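Local coordinates for protein putative oxidoreductase (Klebsiella pneumoniae subsp. pneumoniae MGH 78578, PDB 3E82) that probably acts as a nucleotide-dependent oxidoreductase of the Gfo/Idh/MocA family, with an NAD-binding Rossmann domain joined to a C-terminal alpha/beta domain, at residues Tyr302-Leu305 with Ile306-Ala309. Numbering follows the deposited sequence.
Sequences YYML and IRDA
Ile306, one turn after Tyr302 in helix 300-310, lies against its ring. Ile306 CG1 sits over one face, toward the rim, 4.0 Å from the ring centroid in a CH-pi contact. The nearest ring atom is Tyr302 CE2, 3.7 Å from Ile306 CG1. With CG anti to the backbone nitrogen (chi1 178°), the Tyr302 ring stands out from the helix, and the CG1 branch of Ile306, anti to its carbonyl carbon, reaches back over it. Tyr302 OH is hydrogen-bonded to Ser122, and Phe124 meets the ring edge-to-face, which should hold the phenol in place on this buried side. Tyr303 is also buried; its hydroxyl bonds His23 and its side chain touches Leu26, Ile27 and Leu33.

The side of Met304, a selenomethionine, and Asp308 is looser and only partly buried. Arg307 lies at the boundary, its NH1 bonded to Pro31 O. A bend at chi3 (57°) folds its guanidinium back over Met304, with Arg307 NH2 3.8 Å from Met304 CB. There Arg307 NE forms a salt bridge to Asp308 OD1 at 3.3 Å. NE approaches from above the carboxylate plane, and the added bond from NH2 is weak.

Beneath both sides run regular backbone bonds, such as Asp308 N to Met304 O at 2.9 Å (N-H...O 164°). These i to i+4 bonds define an alpha-helix. Tyr303 packs it on helix 17-28, Tyr303 and Arg307 on strand 33-39, and Tyr302 ties it to strand 121-123. It is thus joined to the Rossmann fold, consistent with the two-domain Gfo/Idh/MocA architecture.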
ATOM      1  N   TYR B 302      24.139 -13.517  11.994  1.00 17.52           N
ATOM      2  CA  TYR B 302      24.291 -12.410  12.934  1.00 18.31           C
ATOM      3  C   TYR B 302      25.400 -12.731  13.947  1.00 18.04           C
ATOM      4  O   TYR B 302      26.285 -11.919  14.185  1.00 18.71           O
ATOM      5  CB  TYR B 302      22.992 -12.152  13.701  1.00 17.71           C
ATOM      6  CG  TYR B 302      23.130 -11.045  14.723  1.00 19.53           C
ATOM      7  CD1 TYR B 302      23.003  -9.706  14.349  1.00 17.97           C
ATOM      8  CD2 TYR B 302      23.439 -11.330  16.064  1.00 17.46           C
ATOM      9  CE1 TYR B 302      23.179  -8.674  15.272  1.00 18.19           C
ATOM     10  CE2 TYR B 302      23.619 -10.297  16.999  1.00 18.50           C
ATOM     11  CZ  TYR B 302      23.490  -8.975  16.591  1.00 18.10           C
ATOM     12  OH  TYR B 302      23.691  -7.948  17.480  1.00 20.36           O
ATOM     13  N   TYR B 303      25.339 -13.916  14.544  1.00 18.19           N
ATOM     14  CA  TYR B 303      26.329 -14.315  15.536  1.00 18.64           C
ATOM     15  C   TYR B 303      27.685 -14.679  14.933  1.00 20.40           C
ATOM     16  O   TYR B 303      28.723 -14.453  15.552  1.00 19.42           O
ATOM     17  CB  TYR B 303      25.788 -15.466  16.393  1.00 18.40           C
ATOM     18  CG  TYR B 303      24.902 -14.980  17.526  1.00 18.18           C
ATOM     19  CD1 TYR B 303      25.423 -14.179  18.542  1.00 18.73           C
ATOM     20  CD2 TYR B 303      23.543 -15.284  17.563  1.00 16.50           C
ATOM     21  CE1 TYR B 303      24.611 -13.687  19.568  1.00 18.50           C
ATOM     22  CE2 TYR B 303      22.716 -14.797  18.586  1.00 17.93           C
ATOM     23  CZ  TYR B 303      23.258 -13.997  19.585  1.00 20.17           C
ATOM     24  OH  TYR B 303      22.459 -13.492  20.596  1.00 18.56           O
HETATM   25  N   MSE B 304      27.682 -15.232  13.725  1.00 21.06           N
HETATM   26  CA  MSE B 304      28.942 -15.576  13.073  1.00 22.51           C
HETATM   27  C   MSE B 304      29.693 -14.285  12.761  1.00 21.37           C
HETATM   28  O   MSE B 304      30.912 -14.205  12.920  1.00 19.45           O
HETATM   29  CB  MSE B 304      28.676 -16.358  11.790  1.00 25.95           C
HETATM   30  CG  MSE B 304      27.855 -17.604  12.015  1.00 35.09           C
HETATM   31 SE   MSE B 304      27.576 -18.621  10.398  1.00 47.75          SE
HETATM   32  CE  MSE B 304      25.721 -18.284  10.048  1.00 47.01           C
ATOM     33  N   LEU B 305      28.951 -13.264  12.338  1.00 20.08           N
ATOM     34  CA  LEU B 305      29.557 -11.977  12.013  1.00 19.85           C
ATOM     35  C   LEU B 305      29.966 -11.207  13.274  1.00 19.51           C
ATOM     36  O   LEU B 305      31.008 -10.550  13.298  1.00 17.48           O
ATOM     37  CB  LEU B 305      28.600 -11.154  11.146  1.00 19.79           C
ATOM     38  CG  LEU B 305      28.327 -11.747   9.752  1.00 20.50           C
ATOM     39  CD1 LEU B 305      27.253 -10.934   9.041  1.00 21.99           C
ATOM     40  CD2 LEU B 305      29.619 -11.752   8.926  1.00 21.31           C
ATOM     41  N   ILE B 306      29.155 -11.292  14.327  1.00 20.48           N
ATOM     42  CA  ILE B 306      29.493 -10.617  15.578  1.00 19.89           C
ATOM     43  C   ILE B 306      30.781 -11.275  16.086  1.00 20.04           C
ATOM     44  O   ILE B 306      31.680 -10.608  16.610  1.00 20.49           O
ATOM     45  CB  ILE B 306      28.378 -10.796  16.636  1.00 20.38           C
ATOM     46  CG1 ILE B 306      27.210  -9.828  16.355  1.00 20.16           C
ATOM     47  CG2 ILE B 306      28.964 -10.633  18.033  1.00 17.85           C
ATOM     48  CD1 ILE B 306      27.494  -8.358  16.655  1.00 20.57           C
ATOM     49  N   ARG B 307      30.849 -12.594  15.932  1.00 20.43           N
ATOM     50  CA  ARG B 307      32.020 -13.370  16.336  1.00 23.31           C
ATOM     51  C   ARG B 307      33.231 -12.830  15.582  1.00 23.72           C
ATOM     52  O   ARG B 307      34.231 -12.436  16.180  1.00 23.72           O
ATOM     53  CB  ARG B 307      31.826 -14.850  15.975  1.00 22.55           C
ATOM     54  CG  ARG B 307      33.014 -15.748  16.305  1.00 25.21           C
ATOM     55  CD  ARG B 307      32.872 -17.109  15.616  1.00 26.09           C
ATOM     56  NE  ARG B 307      32.751 -16.923  14.171  1.00 26.59           N
ATOM     57  CZ  ARG B 307      32.390 -17.866  13.309  1.00 27.33           C
ATOM     58  NH1 ARG B 307      32.108 -19.093  13.729  1.00 25.60           N
ATOM     59  NH2 ARG B 307      32.298 -17.569  12.016  1.00 26.75           N
ATOM     60  N   ASP B 308      33.122 -12.805  14.260  1.00 23.38           N
ATOM     61  CA  ASP B 308      34.215 -12.328  13.430  1.00 23.49           C
ATOM     62  C   ASP B 308      34.606 -10.897  13.765  1.00 23.04           C
ATOM     63  O   ASP B 308      35.794 -10.551  13.761  1.00 20.69           O
ATOM     64  CB  ASP B 308      33.844 -12.448  11.952  1.00 24.89           C
ATOM     65  CG  ASP B 308      33.644 -13.890  11.527  1.00 27.00           C
ATOM     66  OD1 ASP B 308      34.203 -14.774  12.205  1.00 26.65           O
ATOM     67  OD2 ASP B 308      32.937 -14.139  10.522  1.00 27.78           O
ATOM     68  N   ALA B 309      33.611 -10.068  14.069  1.00 20.97           N
ATOM     69  CA  ALA B 309      33.876  -8.682  14.416  1.00 22.14           C
ATOM     70  C   ALA B 309      34.652  -8.619  15.736  1.00 24.20           C
ATOM     71  O   ALA B 309      35.570  -7.813  15.884  1.00 23.90           O
ATOM     72  CB  ALA B 309      32.569  -7.907  14.525  1.00 20.39           C
TER